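Local atomic coordinates of possible transcriptional regulator, ArsR family protein (Rhodococcus sp. RHA1, PDB entry 3F6V), a protein that probably binds DNA as a transcriptional regulator of the ArsR family, a group of winged helix-turn-helix proteins. Residues L49-A55 with V94-L100; R62-L66 with L77-F81; G70-V74 with F109-R113. All coordinates share one frame; numbering follows the deposited sequence.

Contact 1. Residues L49-A55 with V94-L100; sequences LDQLEVA and VLTEAGL
Val54 and Ala98 meet where the short helix 51-55 lies against the C-terminal end of helix 85-97, and this is the tightly packed part of the contact. With CG1 of Val54 anti to the backbone N (chi1 166°), that methyl enters a small apolar cluster: it lies 3.7 Å from Val94 CG1, 3.9 Å from Ala98 CB and somewhat farther from Leu95 CD2. Leu100 closes the cluster from the other end, its CD1 branch 3.9 Å from Ala55 CB and also resting on the carbonyl oxygen of Gln51. Helix 85-97 ends in a Schellman motif, in which Gly99, with positive phi, and Leu100 both bond back into the last turn, and the chain then brings the Leu100 side chain back to the cluster.

The other side of the contact, with Leu49 and Gln51, faces solvent. Leu49 reaches over the helix end with CD1, which lies 4.0 Å from Ala98 CB. Gln51, bent at chi2 (86°), brings its CG methylene to 3.3 Å from Ala98 O. Its amide NE2 points to the same carbonyl, but at 3.4 Å and an N-H...O angle of 131° the bond is weak. A water donates to Ala98 O at 2.9 Å; its very short approach to NE2 is doubtful.

Helix 116-129 lies along helix 51-55, with Leu122 on Ala55 and Leu125 on Gln51. Helix 58-66 adds Arg60 beside Val94 and Leu95, while Leu95 also touches Val101 of strand 101-106.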
loop_
_atom_site.group_PDB
_atom_site.type_symbol
_atom_site.label_atom_id
_atom_site.label_comp_id
_atom_site.label_asym_id
_atom_site.label_seq_id
_atom_site.Cartn_x
_atom_site.Cartn_y
_atom_site.Cartn_z
ATOM N N LEU A 49 -13.583 0.179 -1.806
ATOM C CA LEU A 49 -12.235 -0.285 -1.403
ATOM C C LEU A 49 -11.174 0.092 -2.415
ATOM O O LEU A 49 -11.361 -0.095 -3.620
ATOM C CB LEU A 49 -12.174 -1.795 -1.155
ATOM C CG LEU A 49 -13.028 -2.437 -0.062
ATOM C CD1 LEU A 49 -12.599 -3.912 0.104
ATOM C CD2 LEU A 49 -12.977 -1.695 1.271
ATOM N N ASP A 50 -10.071 0.672 -1.934
ATOM C CA ASP A 50 -8.960 0.973 -2.787
ATOM C C ASP A 50 -8.011 -0.241 -2.812
ATOM O O ASP A 50 -7.568 -0.680 -1.750
ATOM C CB ASP A 50 -8.268 2.228 -2.189
ATOM C CG ASP A 50 -7.026 2.637 -2.934
ATOM O OD1 ASP A 50 -6.009 1.930 -2.835
ATOM O OD2 ASP A 50 -7.044 3.718 -3.578
ATOM N N GLN A 51 -7.664 -0.777 -3.988
ATOM C CA GLN A 51 -6.934 -2.041 -4.069
ATOM C C GLN A 51 -5.569 -1.898 -3.476
ATOM O O GLN A 51 -5.024 -2.871 -2.967
ATOM C CB GLN A 51 -6.739 -2.508 -5.528
ATOM C CG GLN A 51 -7.988 -3.070 -6.192
ATOM C CD GLN A 51 -8.865 -2.057 -6.810
ATOM O OE1 GLN A 51 -8.625 -0.843 -6.751
ATOM N NE2 GLN A 51 -9.894 -2.541 -7.446
ATOM N N LEU A 52 -4.928 -0.725 -3.654
ATOM C CA LEU A 52 -3.600 -0.560 -3.151
ATOM C C LEU A 52 -3.603 -0.470 -1.629
ATOM O O LEU A 52 -2.793 -1.093 -0.986
ATOM C CB LEU A 52 -2.975 0.667 -3.824
ATOM C CG LEU A 52 -1.582 1.057 -3.317
ATOM C CD1 LEU A 52 -0.552 -0.028 -3.411
ATOM C CD2 LEU A 52 -1.144 2.217 -4.168
ATOM N N GLU A 53 -4.530 0.278 -1.049
ATOM C CA GLU A 53 -4.640 0.328 0.403
ATOM C C GLU A 53 -4.882 -1.081 0.971
ATOM O O GLU A 53 -4.241 -1.481 1.930
ATOM C CB GLU A 53 -5.752 1.290 0.806
ATOM C CG GLU A 53 -5.971 1.396 2.287
ATOM C CD GLU A 53 -7.089 2.370 2.650
ATOM O OE1 GLU A 53 -7.975 2.640 1.811
ATOM O OE2 GLU A 53 -7.081 2.828 3.812
ATOM N N VAL A 54 -5.811 -1.823 0.378
ATOM C CA VAL A 54 -6.114 -3.178 0.881
ATOM C C VAL A 54 -4.932 -4.126 0.738
ATOM O O VAL A 54 -4.557 -4.862 1.683
ATOM C CB VAL A 54 -7.345 -3.748 0.136
ATOM C CG1 VAL A 54 -7.487 -5.271 0.368
ATOM C CG2 VAL A 54 -8.578 -2.999 0.611
ATOM N N ALA A 55 -4.331 -4.104 -0.429
ATOM C CA ALA A 55 -3.247 -5.058 -0.716
ATOM C C ALA A 55 -2.013 -4.823 0.116
ATOM O O ALA A 55 -1.237 -5.745 0.359
ATOM C CB ALA A 55 -2.869 -5.050 -2.179
ATOM N N VAL A 94 -11.433 -9.831 2.551
ATOM C CA VAL A 94 -11.137 -8.416 2.239
ATOM C C VAL A 94 -10.533 -8.325 0.830
ATOM O O VAL A 94 -10.926 -7.448 0.009
ATOM C CB VAL A 94 -10.240 -7.793 3.311
ATOM C CG1 VAL A 94 -9.900 -6.363 2.939
ATOM C CG2 VAL A 94 -10.981 -7.716 4.658
ATOM N N LEU A 95 -9.580 -9.209 0.515
ATOM C CA LEU A 95 -8.956 -9.185 -0.803
ATOM C C LEU A 95 -10.029 -9.496 -1.881
ATOM O O LEU A 95 -9.975 -8.986 -3.006
ATOM C CB LEU A 95 -7.875 -10.248 -0.866
ATOM C CG LEU A 95 -6.608 -9.814 -0.132
ATOM C CD1 LEU A 95 -5.690 -11.046 0.037
ATOM C CD2 LEU A 95 -5.855 -8.776 -0.934
ATOM N N THR A 96 -11.014 -10.349 -1.548
ATOM C CA THR A 96 -12.063 -10.707 -2.496
ATOM C C THR A 96 -12.946 -9.493 -2.778
ATOM O O THR A 96 -13.244 -9.169 -3.946
ATOM C CB THR A 96 -12.970 -11.832 -1.954
ATOM O OG1 THR A 96 -12.198 -13.034 -1.815
ATOM C CG2 THR A 96 -14.109 -12.103 -2.941
ATOM N N GLU A 97 -13.296 -8.777 -1.718
ATOM C CA GLU A 97 -14.128 -7.583 -1.847
ATOM C C GLU A 97 -13.422 -6.521 -2.697
ATOM O O GLU A 97 -14.063 -5.810 -3.481
ATOM C CB GLU A 97 -14.486 -7.042 -0.465
ATOM C CG GLU A 97 -15.597 -5.970 -0.436
ATOM C CD GLU A 97 -16.972 -6.476 -0.935
ATOM O OE1 GLU A 97 -17.099 -7.656 -1.325
ATOM O OE2 GLU A 97 -17.932 -5.684 -0.954
ATOM N N ALA A 98 -12.106 -6.443 -2.550
ATOM C CA ALA A 98 -11.297 -5.522 -3.358
ATOM C C ALA A 98 -11.059 -5.972 -4.788
ATOM O O ALA A 98 -10.409 -5.273 -5.547
ATOM C CB ALA A 98 -9.992 -5.220 -2.653
ATOM N N GLY A 99 -11.572 -7.144 -5.182
ATOM C CA GLY A 99 -11.395 -7.639 -6.523
ATOM C C GLY A 99 -10.029 -8.201 -6.847
ATOM O O GLY A 99 -9.713 -8.407 -8.039
ATOM N N LEU A 100 -9.243 -8.531 -5.817
ATOM C CA LEU A 100 -7.885 -9.010 -6.019
ATOM C C LEU A 100 -7.776 -10.537 -6.043
ATOM O O LEU A 100 -6.838 -11.068 -6.630
ATOM C CB LEU A 100 -6.970 -8.429 -4.925
ATOM C CG LEU A 100 -6.748 -6.914 -5.028
ATOM C CD1 LEU A 100 -6.171 -6.334 -3.740
ATOM C CD2 LEU A 100 -5.742 -6.673 -6.199
HETATM O O HOH W 1 -10.561 -4.754 -8.391
#

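Contact 2. Residues R62-L66 with L77-F81; sequences RLVQL and LAAHF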
loop_
_atom_site.group_PDB
_atom_site.type_symbol
_atom_site.label_atom_id
_atom_site.label_comp_id
_atom_site.label_asym_id
_atom_site.label_seq_id
_atom_site.Cartn_x
_atom_site.Cartn_y
_atom_site.Cartn_z
ATOM N N ARG A 62 1.663 -10.912 1.488
ATOM C CA ARG A 62 2.239 -12.267 1.427
ATOM C C ARG A 62 1.215 -13.249 0.846
ATOM O O ARG A 62 1.588 -14.125 0.076
ATOM C CB ARG A 62 2.678 -12.726 2.817
ATOM C CG ARG A 62 3.359 -14.079 2.834
ATOM C CD ARG A 62 4.648 -14.086 2.037
ATOM N NE ARG A 62 5.259 -15.415 1.995
ATOM C CZ ARG A 62 5.830 -15.931 0.909
ATOM N NH1 ARG A 62 5.877 -15.235 -0.242
ATOM N NH2 ARG A 62 6.358 -17.145 0.972
ATOM N N LEU A 63 -0.067 -13.081 1.180
ATOM C CA LEU A 63 -1.081 -13.990 0.621
ATOM C C LEU A 63 -1.120 -13.838 -0.907
ATOM O O LEU A 63 -1.209 -14.829 -1.640
ATOM C CB LEU A 63 -2.459 -13.694 1.182
ATOM C CG LEU A 63 -2.713 -14.180 2.604
ATOM C CD1 LEU A 63 -3.938 -13.536 3.221
ATOM C CD2 LEU A 63 -2.875 -15.717 2.611
ATOM N N VAL A 64 -1.034 -12.599 -1.403
ATOM C CA VAL A 64 -1.003 -12.380 -2.840
ATOM C C VAL A 64 0.226 -13.072 -3.467
ATOM O O VAL A 64 0.094 -13.722 -4.519
ATOM C CB VAL A 64 -1.071 -10.831 -3.140
ATOM C CG1 VAL A 64 -0.624 -10.526 -4.550
ATOM C CG2 VAL A 64 -2.507 -10.332 -2.880
ATOM N N GLN A 65 1.409 -12.925 -2.843
ATOM C CA GLN A 65 2.604 -13.640 -3.345
ATOM C C GLN A 65 2.415 -15.142 -3.358
ATOM O O GLN A 65 2.731 -15.784 -4.370
ATOM C CB GLN A 65 3.790 -13.320 -2.492
ATOM C CG GLN A 65 4.247 -11.870 -2.670
ATOM C CD GLN A 65 5.477 -11.621 -1.881
ATOM O OE1 GLN A 65 5.640 -12.201 -0.782
ATOM N NE2 GLN A 65 6.374 -10.773 -2.407
ATOM N N LEU A 66 1.877 -15.687 -2.276
ATOM C CA LEU A 66 1.669 -17.126 -2.216
ATOM C C LEU A 66 0.767 -17.616 -3.340
ATOM O O LEU A 66 1.000 -18.690 -3.934
ATOM C CB LEU A 66 1.142 -17.535 -0.853
ATOM C CG LEU A 66 2.119 -17.427 0.292
ATOM C CD1 LEU A 66 1.385 -17.501 1.626
ATOM C CD2 LEU A 66 3.240 -18.495 0.221
ATOM N N LEU A 77 -2.957 -21.957 2.691
ATOM C CA LEU A 77 -2.393 -20.611 2.776
ATOM C C LEU A 77 -2.127 -20.252 4.217
ATOM O O LEU A 77 -1.086 -19.679 4.581
ATOM C CB LEU A 77 -3.405 -19.606 2.169
ATOM C CG LEU A 77 -3.537 -19.634 0.634
ATOM C CD1 LEU A 77 -4.787 -18.919 0.162
ATOM C CD2 LEU A 77 -2.280 -19.114 -0.086
ATOM N N ALA A 78 -3.097 -20.593 5.060
ATOM C CA ALA A 78 -3.020 -20.261 6.471
ATOM C C ALA A 78 -1.832 -20.879 7.178
ATOM O O ALA A 78 -1.374 -20.336 8.174
ATOM C CB ALA A 78 -4.314 -20.565 7.149
ATOM N N ALA A 79 -1.334 -22.005 6.653
ATOM C CA ALA A 79 -0.173 -22.739 7.206
ATOM C C ALA A 79 1.155 -22.025 7.043
ATOM O O ALA A 79 2.158 -22.376 7.648
ATOM C CB ALA A 79 -0.095 -24.129 6.582
ATOM N N HIS A 80 1.170 -20.983 6.228
ATOM C CA HIS A 80 2.358 -20.125 6.108
ATOM C C HIS A 80 2.492 -18.990 7.151
ATOM O O HIS A 80 3.452 -18.201 7.106
ATOM C CB HIS A 80 2.365 -19.487 4.721
ATOM C CG HIS A 80 2.730 -20.427 3.620
ATOM N ND1 HIS A 80 1.786 -21.152 2.923
ATOM C CD2 HIS A 80 3.928 -20.736 3.066
ATOM C CE1 HIS A 80 2.384 -21.870 1.989
ATOM N NE2 HIS A 80 3.683 -21.649 2.062
ATOM N N PHE A 81 1.515 -18.866 8.044
ATOM C CA PHE A 81 1.490 -17.771 9.011
ATOM C C PHE A 81 1.204 -18.273 10.426
ATOM O O PHE A 81 0.475 -19.265 10.582
ATOM C CB PHE A 81 0.381 -16.777 8.676
ATOM C CG PHE A 81 0.441 -16.236 7.292
ATOM C CD1 PHE A 81 -0.194 -16.917 6.258
ATOM C CD2 PHE A 81 1.058 -15.005 7.028
ATOM C CE1 PHE A 81 -0.173 -16.423 4.959
ATOM C CE2 PHE A 81 1.085 -14.504 5.727
ATOM C CZ PHE A 81 0.470 -15.206 4.707
#
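Leu63 and Leu66 of helix 58-66 pack against Leu77, His80 and Phe81, which lie at the end of helix 74-78 and in the turn that follows it. Helix 74-78, this turn and helix 85-97 form the helix-turn-helix of an ArsR-type winged-helix domain, with helix 85-97 at the position of the recognition helix; the contact joins the first helix of the motif and its turn to the preceding helix.

Aliphatic packing forms the buried side. Leu63 CD2 lies 3.9 Å from Leu77 CB, and Leu77 answers one turn farther along with its CD2 against Leu66 CB at 3.8 Å. Leu63 and Leu77 also reach helix 85-97, touching Ile88 and Leu92 respectively, so all three helices share this core.

The Phe81 ring, delivered by the type I turn from Ala78 to Phe81, fits between three side chains that approach it obliquely. Leu63 CD2 comes within 3.6 Å of CE1 and Leu66 CD1 lies close to the same atom, while the CB and CG methylenes of Arg62 pass the far end of the ring, CG 3.6 Å from CZ.

The one side-chain hydrogen bond within the two segments belongs to helix 58-66 and joins Arg62 to Gln65. The Arg62 chain bends at chi2 (63°), and its NH1 donates to Gln65 OE1 at 3.1 Å, from well above the carbonyl plane rather than along a lone pair. Gln65 NE2 in turn bonds to the backbone oxygen of Phe129 of the second subunit.

A CH-pi contact completes the set: Leu66 CD2 sits over one face of the His80 imidazole, 3.7 Å from the ring centroid and only 11° off the ring normal.

Contact 3. Residues G70-V74 with F109-R113; sequences GEQTV and FRYYR
Gln72 and Tyr112 form an antiparallel hydrogen-bonded pair, Gln72 N donating to Tyr112 O at 3.0 Å and Tyr112 N to Gln72 O at 2.8 Å, both nearly straight, and the ladder ends with Val74 N on Arg110 O. Thr73 and Tyr111 make the adjacent non-hydrogen-bonded pair. Their side chains run alongside each other, Thr73 CG2 lying 3.5 Å from Tyr111 CE1. Thr73 is also the N-cap of helix 74-78: OG1 stands between the backbone N and carbonyl carbon (chi1 69°) and accepts from Asn76 N.

Strands 101-106 and 109-114 build the beta hairpin, or wing, of the winged helix-turn-helix fold, and the short strand 72-73 adds a third, outer strand just before the first helix of that motif. Beyond the strand, Val74 CG2 meets the Tyr112 ring at its edge, in the ring plane, 3.4 Å from CE2. Gln72 uses its amide NE2 to bond both Gly70 O and Leu66 O, linking strand 72-73 to the end of helix 58-66.

In one of its two conformers, Glu71 crosses Tyr111 at about a right angle, its CD 3.6 Å from Tyr111 CB. There OE2 forms a salt bridge with Arg104 of strand 101-106, which also makes a cation-pi contact with Tyr111; Arg113 NH1 stays 4.1 Å from OE2, and a water that accepts from NH1 lies between them.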
loop_
_atom_site.group_PDB
_atom_site.type_symbol
_atom_site.label_atom_id
_atom_site.label_comp_id
_atom_site.label_asym_id
_atom_site.label_seq_id
_atom_site.Cartn_x
_atom_site.Cartn_y
_atom_site.Cartn_z
ATOM N N GLY A 70 -0.509 -20.523 -7.872
ATOM C CA GLY A 70 -1.756 -21.138 -8.286
ATOM C C GLY A 70 -2.813 -21.055 -7.196
ATOM O O GLY A 70 -2.534 -20.653 -6.043
ATOM N N GLU A 71 -4.007 -21.489 -7.583
ATOM C CA GLU A 71 -5.159 -21.502 -6.714
ATOM C C GLU A 71 -4.889 -22.428 -5.529
ATOM O O GLU A 71 -4.337 -23.556 -5.700
ATOM C CB GLU A 71 -6.356 -21.964 -7.533
ATOM C CG GLU A 71 -7.702 -21.787 -6.892
ATOM C CD GLU A 71 -8.734 -22.717 -7.517
ATOM O OE1 GLU A 71 -8.424 -23.915 -7.715
ATOM O OE2 GLU A 71 -9.848 -22.263 -7.820
ATOM N N GLN A 72 -5.210 -21.956 -4.331
ATOM C CA GLN A 72 -4.936 -22.674 -3.062
ATOM C C GLN A 72 -6.032 -22.591 -2.039
ATOM O O GLN A 72 -6.858 -21.661 -2.072
ATOM C CB GLN A 72 -3.632 -22.172 -2.462
ATOM C CG GLN A 72 -2.424 -22.517 -3.352
ATOM C CD GLN A 72 -1.190 -21.733 -2.993
ATOM O OE1 GLN A 72 -0.643 -21.872 -1.892
ATOM N NE2 GLN A 72 -0.750 -20.847 -3.920
ATOM N N THR A 73 -6.063 -23.566 -1.111
ATOM C CA THR A 73 -7.066 -23.558 -0.080
ATOM C C THR A 73 -6.729 -22.622 1.014
ATOM O O THR A 73 -5.559 -22.242 1.284
ATOM C CB THR A 73 -7.271 -24.939 0.576
ATOM O OG1 THR A 73 -6.091 -25.261 1.333
ATOM C CG2 THR A 73 -7.533 -26.014 -0.507
ATOM N N VAL A 74 -7.788 -22.217 1.660
ATOM C CA VAL A 74 -7.640 -21.418 2.837
ATOM C C VAL A 74 -6.677 -22.059 3.854
ATOM O O VAL A 74 -5.746 -21.437 4.312
ATOM C CB VAL A 74 -8.992 -21.104 3.463
ATOM C CG1 VAL A 74 -8.744 -20.484 4.789
ATOM C CG2 VAL A 74 -9.809 -20.182 2.579
ATOM N N PHE A 109 -13.518 -27.898 0.672
ATOM C CA PHE A 109 -12.418 -26.933 0.551
ATOM C C PHE A 109 -12.899 -25.636 -0.065
ATOM O O PHE A 109 -13.760 -25.633 -0.937
ATOM C CB PHE A 109 -11.316 -27.470 -0.364
ATOM C CG PHE A 109 -10.683 -28.728 0.116
ATOM C CD1 PHE A 109 -9.734 -28.691 1.116
ATOM C CD2 PHE A 109 -11.042 -29.948 -0.441
ATOM C CE1 PHE A 109 -9.146 -29.870 1.571
ATOM C CE2 PHE A 109 -10.457 -31.113 -0.011
ATOM C CZ PHE A 109 -9.526 -31.067 1.014
ATOM N N ARG A 110 -12.319 -24.540 0.369
ATOM C CA ARG A 110 -12.601 -23.287 -0.279
ATOM C C ARG A 110 -11.250 -22.950 -0.861
ATOM O O ARG A 110 -10.224 -23.056 -0.178
ATOM C CB ARG A 110 -13.010 -22.241 0.735
ATOM C CG ARG A 110 -13.384 -20.920 0.133
ATOM C CD ARG A 110 -14.254 -20.189 1.110
ATOM N NE ARG A 110 -14.633 -18.842 0.702
ATOM C CZ ARG A 110 -15.694 -18.551 -0.042
ATOM N NH1 ARG A 110 -16.478 -19.517 -0.504
ATOM N NH2 ARG A 110 -15.966 -17.289 -0.327
ATOM N N TYR A 111 -11.268 -22.564 -2.126
ATOM C CA TYR A 111 -10.068 -22.203 -2.872
ATOM C C TYR A 111 -10.073 -20.731 -3.238
ATOM O O TYR A 111 -11.133 -20.174 -3.546
ATOM C CB TYR A 111 -10.028 -22.980 -4.174
ATOM C CG TYR A 111 -9.795 -24.462 -4.016
ATOM C CD1 TYR A 111 -8.513 -25.003 -3.954
ATOM C CD2 TYR A 111 -10.875 -25.320 -3.924
ATOM C CE1 TYR A 111 -8.300 -26.396 -3.866
ATOM C CE2 TYR A 111 -10.696 -26.691 -3.790
ATOM C CZ TYR A 111 -9.433 -27.215 -3.758
ATOM O OH TYR A 111 -9.278 -28.600 -3.621
ATOM N N TYR A 112 -8.896 -20.118 -3.214
ATOM C CA TYR A 112 -8.733 -18.723 -3.658
ATOM C C TYR A 112 -7.693 -18.666 -4.748
ATOM O O TYR A 112 -6.734 -19.415 -4.743
ATOM C CB TYR A 112 -8.303 -17.848 -2.485
ATOM C CG TYR A 112 -9.484 -17.472 -1.615
ATOM C CD1 TYR A 112 -10.306 -16.389 -1.952
ATOM C CD2 TYR A 112 -9.809 -18.230 -0.507
ATOM C CE1 TYR A 112 -11.417 -16.072 -1.201
ATOM C CE2 TYR A 112 -10.940 -17.917 0.300
ATOM C CZ TYR A 112 -11.752 -16.851 -0.087
ATOM O OH TYR A 112 -12.844 -16.504 0.671
ATOM N N ARG A 113 -7.883 -17.747 -5.688
ATOM C CA ARG A 113 -6.944 -17.525 -6.777
ATOM C C ARG A 113 -6.865 -16.015 -7.059
ATOM O O ARG A 113 -7.813 -15.270 -6.798
ATOM C CB ARG A 113 -7.404 -18.281 -8.033
ATOM C CG ARG A 113 -8.697 -17.756 -8.660
ATOM C CD ARG A 113 -9.154 -18.783 -9.717
ATOM N NE ARG A 113 -10.289 -18.301 -10.506
ATOM C CZ ARG A 113 -11.567 -18.376 -10.130
ATOM N NH1 ARG A 113 -11.915 -18.962 -8.969
ATOM N NH2 ARG A 113 -12.517 -17.917 -10.946
HETATM O O HOH W 2 -10.416 -19.914 -6.686
#

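How the contacts relate
From the N terminus, the chain first lays down helix 51-55, which meets the end of helix 85-97 about forty residues later; contact 1 therefore closes a long loop, and contact 2 lies wholly within it, joining helix 58-66 to helix 74-78 across the short connection that carries strand 72-73. Contact 3 starts in that connection and is completed only by strand 109-114, and so it crosses both of the others. Contacts 1 and 2 touch through Leu95 and Val64, and both border the second subunit; contact 3 meets contact 2 through Gln72 and Leu66, and contact 1 through Tyr112 and Thr96. Together they tie the first ordered helix, the helix-turn-helix and the wing into one domain.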